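Local coordinates for protein epoxide hydrolase (Aspergillus niger, PDB 3G02) that probably hydrolyses epoxides to vicinal diols, as an enantioselective, laboratory-evolved enzyme of the alpha/beta-hydrolase fold, at residues A[37-42]-A[269-274]; A[55-60]-A[278-283]. The protein carries 9 engineered substitutions. One frame throughout, in Å; residues are numbered along the deposited sequence. Where two conformers were deposited one is given.

Overall arrangement
Both contacts press the N-terminal region against helix 271-284, which belongs to the helical insert between strands 209-214 and 340-345. Contact 1 takes the start of that helix and the end of helix 26-38; contact 2 lies about 14 Å away, centre to centre, further along the same helix, where it meets the lead-in to helix 59-71. In each, four of the five touching residues are buried and one is exposed, and both touch the second subunit. Contact 1, further from the chain's centre, is tied by a serine-serine hydrogen bond. Contact 2 has no hydrogen bond between its segments and joins them by packing, while its buried carboxylate is held by Lys-281 and the second subunit.

Contact 1 (A[37-42]-A[269-274]); sequences RLSKIA and SSPIAL
Helix 271-284, part of the lid-like helical insert of this alpha/beta hydrolase, begins here with a serine N-cap that bonds to the chain just leaving helix 26-38. Ser-39 and Ser-270 meet tip to tip, their OG atoms 2.7 Å apart, with Ser-270 OG as the donor. The same Ser-270 OG accepts from Ile-272 N at 3.1 Å, a bent capping bond with an N-H...O angle of 137°. Ser-270 OG stands anti to its own backbone N (chi1 163°), and Ser-39 OG anti to its own carbonyl carbon (chi1 -64°). Ser-39 OG is also hydrogen-bonded to the carbonyl O of Leu-35, one turn back in its helix. The hydroxyls thus form a short relay from an N-H at the start of one helix to a carbonyl near the end of another, a direction that would suit both helix dipoles.

Carbon contacts surround this relay. Ile-272 CG1 lies against Ser-39 CB at 3.6 Å, its CB stands nearly as close to the same carbon, and Pro-271 brings CD to 3.9 Å from Ser-39 OG. Ser-39 is therefore gripped by three successive residues, Ser-270 through its oxygen and the next two through carbon. Pro-271 also packs on Leu-32, Leu-35 and Val-36, so the start of helix 271-284 is seated against helix 26-38 through this proline. Past Ser-39 the chain meets the second subunit, where Ala-42 N is hydrogen-bonded to His-265 of that subunit.

The other branch of Ile-272, CG2, anti to its backbone N, sits 4.0 Å from Lys-40 O, a carbonyl oxygen buried here with no hydrogen-bonding partner in the model.

Contact 2 (A[55-60]-A[278-283]); sequences FGITSE and IGEKYL
The chain turns at Gly-56, with phi/psi of 109°/-162°, and then runs close to the C-terminal half of helix 271-284, Ile-57 CA coming within 5.6 Å of Glu-280 CA. This joins the approach to helix 59-71, in the N-terminal region, with the helical insert of the alpha/beta-hydrolase fold.

Ile-57 makes the apolar part of the contact through a single methyl, CG2, which is anti to its carbonyl carbon. That methyl rests where the Glu-280 side chain leaves the helix, 3.7 Å from Glu-280 CA and 3.8 Å from Glu-280 CB. On the next turn, Leu-283 brings CD1 to 4.1 Å from the same Ile-57 CG2. The end of the Ile-57 side chain leads away from helix 271-284; the residue also packs on Leu-62 of helix 59-71, while Leu-283 reaches Trp-61 of that helix. Leu-283 also lies about 11 Å, side chain to side chain, from His-375, a predicted catalytic residue.

Glu-280 sends its side chain out alongside Gly-56, with CG anti to the backbone N. Its CG and CD both lie 4.1 Å from Gly-56 CA, and OE1 comes slightly closer, so the absence of a side chain at Gly-56 lets the carboxylate run close to the turn. The second subunit completes the polar setting: Thr-262 OG1 of that subunit is hydrogen-bonded to both Ile-57 N and Glu-280 OE1, linking the two segments indirectly, and its Arg-259 forms a salt bridge with Glu-280 OE2. With two positive partners, the buried carboxylate is probably kept ionised. The other cation is Lys-281, the next residue in the helix, whose NZ meets Glu-280 OE2 at 2.7 Å, approaching from above the carboxylate, 45° out of its plane.

Contact 1 (A[37-42]-A[269-274])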
loop_
_atom_site.group_PDB
_atom_site.type_symbol
_atom_site.label_atom_id
_atom_site.label_comp_id
_atom_site.label_asym_id
_atom_site.label_seq_id
_atom_site.Cartn_x
_atom_site.Cartn_y
_atom_site.Cartn_z
ATOM N N ARG A 37 -8.519 18.237 11.465
ATOM C CA ARG A 37 -8.309 19.613 11.021
ATOM C C ARG A 37 -6.881 19.847 10.513
ATOM O O ARG A 37 -6.689 20.480 9.475
ATOM C CB ARG A 37 -8.645 20.600 12.142
ATOM C CG ARG A 37 -8.753 22.044 11.670
ATOM C CD ARG A 37 -8.969 23.015 12.822
ATOM N NE ARG A 37 -7.750 23.217 13.603
ATOM C CZ ARG A 37 -7.537 22.722 14.820
ATOM N NH1 ARG A 37 -8.467 21.992 15.426
ATOM N NH2 ARG A 37 -6.389 22.967 15.437
ATOM N N LEU A 38 -5.893 19.324 11.237
ATOM C CA LEU A 38 -4.481 19.525 10.891
ATOM C C LEU A 38 -4.035 18.773 9.641
ATOM O O LEU A 38 -3.096 19.196 8.961
ATOM C CB LEU A 38 -3.577 19.135 12.061
ATOM C CG LEU A 38 -3.515 20.073 13.268
ATOM C CD1 LEU A 38 -2.751 19.386 14.378
ATOM C CD2 LEU A 38 -2.877 21.416 12.918
ATOM N N SER A 39 -4.713 17.662 9.353
ATOM C CA SER A 39 -4.390 16.803 8.211
ATOM C C SER A 39 -4.508 17.527 6.878
ATOM O O SER A 39 -5.442 18.296 6.649
ATOM C CB SER A 39 -5.303 15.576 8.195
ATOM O OG SER A 39 -5.092 14.752 9.325
ATOM N N LYS A 40 -3.551 17.268 5.994
ATOM C CA LYS A 40 -3.581 17.824 4.650
ATOM C C LYS A 40 -4.229 16.832 3.686
ATOM O O LYS A 40 -4.409 15.658 4.017
ATOM C CB LYS A 40 -2.159 18.152 4.171
ATOM C CG LYS A 40 -1.325 19.022 5.113
ATOM C CD LYS A 40 -1.854 20.451 5.194
ATOM C CE LYS A 40 -0.854 21.369 5.876
ATOM N NZ LYS A 40 -1.473 22.654 6.301
ATOM N N ILE A 41 -4.597 17.309 2.503
ATOM C CA ILE A 41 -4.971 16.417 1.414
ATOM C C ILE A 41 -4.012 16.676 0.266
ATOM O O ILE A 41 -3.404 17.751 0.177
ATOM C CB ILE A 41 -6.440 16.567 0.954
ATOM C CG1 ILE A 41 -6.715 17.992 0.473
ATOM C CG2 ILE A 41 -7.401 16.146 2.075
ATOM C CD1 ILE A 41 -7.716 18.072 -0.651
ATOM N N ALA A 42 -3.877 15.682 -0.602
ATOM C CA ALA A 42 -3.008 15.793 -1.760
ATOM C C ALA A 42 -3.426 16.960 -2.647
ATOM O O ALA A 42 -4.598 17.345 -2.657
ATOM C CB ALA A 42 -3.034 14.498 -2.551
ATOM N N SER A 269 -0.707 7.638 11.581
ATOM C CA SER A 269 -0.166 8.999 11.667
ATOM C C SER A 269 -1.233 10.085 11.606
ATOM O O SER A 269 -1.100 11.128 12.251
ATOM C CB SER A 269 0.893 9.227 10.585
ATOM O OG SER A 269 0.312 9.278 9.298
ATOM N N SER A 270 -2.282 9.833 10.829
ATOM C CA SER A 270 -3.329 10.816 10.571
ATOM C C SER A 270 -4.658 10.111 10.348
ATOM O O SER A 270 -4.713 9.093 9.648
ATOM C CB SER A 270 -2.987 11.651 9.336
ATOM O OG SER A 270 -4.132 12.330 8.840
ATOM N N PRO A 271 -5.745 10.652 10.927
ATOM C CA PRO A 271 -7.062 10.052 10.709
ATOM C C PRO A 271 -7.515 10.131 9.251
ATOM O O PRO A 271 -8.320 9.313 8.811
ATOM C CB PRO A 271 -7.982 10.875 11.623
ATOM C CG PRO A 271 -7.262 12.178 11.806
ATOM C CD PRO A 271 -5.811 11.828 11.821
ATOM N N ILE A 272 -6.997 11.112 8.515
ATOM C CA ILE A 272 -7.307 11.253 7.093
ATOM C C ILE A 272 -6.611 10.167 6.255
ATOM O O ILE A 272 -7.190 9.666 5.285
ATOM C CB ILE A 272 -7.015 12.693 6.593
ATOM C CG1 ILE A 272 -8.099 13.650 7.122
ATOM C CG2 ILE A 272 -6.884 12.760 5.066
ATOM C CD1 ILE A 272 -9.502 13.405 6.612
ATOM N N ALA A 273 -5.392 9.789 6.646
ATOM C CA ALA A 273 -4.726 8.636 6.032
ATOM C C ALA A 273 -5.576 7.382 6.210
ATOM O O ALA A 273 -5.830 6.654 5.251
ATOM C CB ALA A 273 -3.333 8.424 6.620
ATOM N N LEU A 274 -6.028 7.150 7.439
ATOM C CA LEU A 274 -6.862 5.996 7.718
ATOM C C LEU A 274 -8.169 6.036 6.911
ATOM O O LEU A 274 -8.592 5.027 6.337
ATOM C CB LEU A 274 -7.137 5.901 9.220
ATOM C CG LEU A 274 -7.853 4.637 9.693
ATOM C CD1 LEU A 274 -6.959 3.414 9.609
ATOM C CD2 LEU A 274 -8.340 4.853 11.113
#

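Contact 2 (A[55-60]-A[278-283])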
loop_
_atom_site.group_PDB
_atom_site.type_symbol
_atom_site.label_atom_id
_atom_site.label_comp_id
_atom_site.label_asym_id
_atom_site.label_seq_id
_atom_site.Cartn_x
_atom_site.Cartn_y
_atom_site.Cartn_z
ATOM N N PHE A 55 -8.760 4.914 -9.747
ATOM C CA PHE A 55 -7.455 5.016 -9.096
ATOM C C PHE A 55 -7.563 5.178 -7.579
ATOM O O PHE A 55 -6.570 5.458 -6.909
ATOM C CB PHE A 55 -6.643 6.169 -9.695
ATOM C CG PHE A 55 -6.369 6.022 -11.171
ATOM C CD1 PHE A 55 -5.667 4.919 -11.660
ATOM C CD2 PHE A 55 -6.804 6.992 -12.073
ATOM C CE1 PHE A 55 -5.410 4.781 -13.018
ATOM C CE2 PHE A 55 -6.542 6.872 -13.439
ATOM C CZ PHE A 55 -5.845 5.766 -13.912
ATOM N N GLY A 56 -8.765 4.985 -7.044
ATOM C CA GLY A 56 -9.000 5.118 -5.613
ATOM C C GLY A 56 -9.810 6.363 -5.308
ATOM O O GLY A 56 -10.441 6.935 -6.205
ATOM N N ILE A 57 -9.784 6.791 -4.048
ATOM C CA ILE A 57 -10.659 7.873 -3.592
ATOM C C ILE A 57 -10.388 9.184 -4.328
ATOM O O ILE A 57 -9.246 9.529 -4.619
ATOM C CB ILE A 57 -10.561 8.107 -2.070
ATOM C CG1 ILE A 57 -9.114 8.412 -1.663
ATOM C CG2 ILE A 57 -11.099 6.894 -1.302
ATOM C CD1 ILE A 57 -8.990 9.541 -0.696
ATOM N N THR A 58 -11.455 9.913 -4.626
ATOM C CA THR A 58 -11.325 11.177 -5.336
ATOM C C THR A 58 -11.026 12.320 -4.376
ATOM O O THR A 58 -11.308 12.233 -3.177
ATOM C CB THR A 58 -12.613 11.525 -6.108
ATOM O OG1 THR A 58 -13.686 11.721 -5.179
ATOM C CG2 THR A 58 -12.983 10.418 -7.096
ATOM N N SER A 59 -10.463 13.396 -4.917
ATOM C CA SER A 59 -10.253 14.615 -4.146
ATOM C C SER A 59 -11.567 15.151 -3.584
ATOM O O SER A 59 -11.623 15.540 -2.420
ATOM C CB SER A 59 -9.577 15.680 -5.008
ATOM O OG SER A 59 -8.204 15.370 -5.181
ATOM N N GLU A 60 -12.611 15.157 -4.408
ATOM C CA GLU A 60 -13.924 15.644 -3.986
ATOM C C GLU A 60 -14.445 14.879 -2.774
ATOM O O GLU A 60 -14.878 15.477 -1.793
ATOM C CB GLU A 60 -14.923 15.543 -5.133
ATOM C CG GLU A 60 -16.269 16.188 -4.839
ATOM C CD GLU A 60 -17.275 16.036 -5.970
ATOM O OE1 GLU A 60 -16.930 15.481 -7.041
ATOM O OE2 GLU A 60 -18.429 16.479 -5.783
ATOM N N ILE A 278 -9.091 3.030 4.236
ATOM C CA ILE A 278 -10.237 2.192 4.586
ATOM C C ILE A 278 -11.495 2.632 3.834
ATOM O O ILE A 278 -12.268 1.793 3.354
ATOM C CB ILE A 278 -10.458 2.156 6.117
ATOM C CG1 ILE A 278 -9.296 1.400 6.773
ATOM C CG2 ILE A 278 -11.805 1.526 6.465
ATOM C CD1 ILE A 278 -9.407 1.225 8.273
ATOM N N GLY A 279 -11.691 3.944 3.725
ATOM C CA GLY A 279 -12.842 4.489 3.011
ATOM C C GLY A 279 -12.921 4.008 1.577
ATOM O O GLY A 279 -14.009 3.750 1.069
ATOM N N GLU A 280 -11.769 3.870 0.920
ATOM C CA GLU A 280 -11.754 3.346 -0.448
ATOM C C GLU A 280 -12.498 2.020 -0.522
ATOM O O GLU A 280 -13.246 1.772 -1.467
ATOM C CB GLU A 280 -10.334 3.152 -0.962
ATOM C CG GLU A 280 -10.294 2.778 -2.440
ATOM C CD GLU A 280 -9.006 2.098 -2.823
ATOM O OE1 GLU A 280 -7.943 2.745 -2.731
ATOM O OE2 GLU A 280 -9.056 0.914 -3.229
ATOM N N LYS A 281 -12.295 1.180 0.486
ATOM C CA LYS A 281 -12.906 -0.146 0.497
ATOM C C LYS A 281 -14.394 -0.102 0.826
ATOM O O LYS A 281 -15.183 -0.832 0.233
ATOM C CB LYS A 281 -12.136 -1.098 1.423
ATOM C CG LYS A 281 -10.624 -1.185 1.124
ATOM C CD LYS A 281 -10.310 -1.267 -0.381
ATOM C CE LYS A 281 -8.825 -1.512 -0.629
ATOM N NZ LYS A 281 -8.483 -1.497 -2.088
ATOM N N TYR A 282 -14.789 0.773 1.749
ATOM C CA TYR A 282 -16.218 0.963 1.991
ATOM C C TYR A 282 -16.946 1.530 0.774
ATOM O O TYR A 282 -18.149 1.315 0.620
ATOM C CB TYR A 282 -16.472 1.821 3.231
ATOM C CG TYR A 282 -16.361 1.051 4.525
ATOM C CD1 TYR A 282 -17.349 0.136 4.906
ATOM C CD2 TYR A 282 -15.270 1.232 5.374
ATOM C CE1 TYR A 282 -17.251 -0.579 6.097
ATOM C CE2 TYR A 282 -15.165 0.523 6.569
ATOM C CZ TYR A 282 -16.152 -0.376 6.926
ATOM O OH TYR A 282 -16.051 -1.086 8.105
ATOM N N LEU A 283 -16.223 2.234 -0.096
ATOM C CA LEU A 283 -16.808 2.727 -1.340
ATOM C C LEU A 283 -16.869 1.658 -2.428
ATOM O O LEU A 283 -17.885 1.513 -3.111
ATOM C CB LEU A 283 -16.023 3.935 -1.857
ATOM C CG LEU A 283 -16.139 5.239 -1.072
ATOM C CD1 LEU A 283 -15.173 6.259 -1.651
ATOM C CD2 LEU A 283 -17.567 5.780 -1.083
#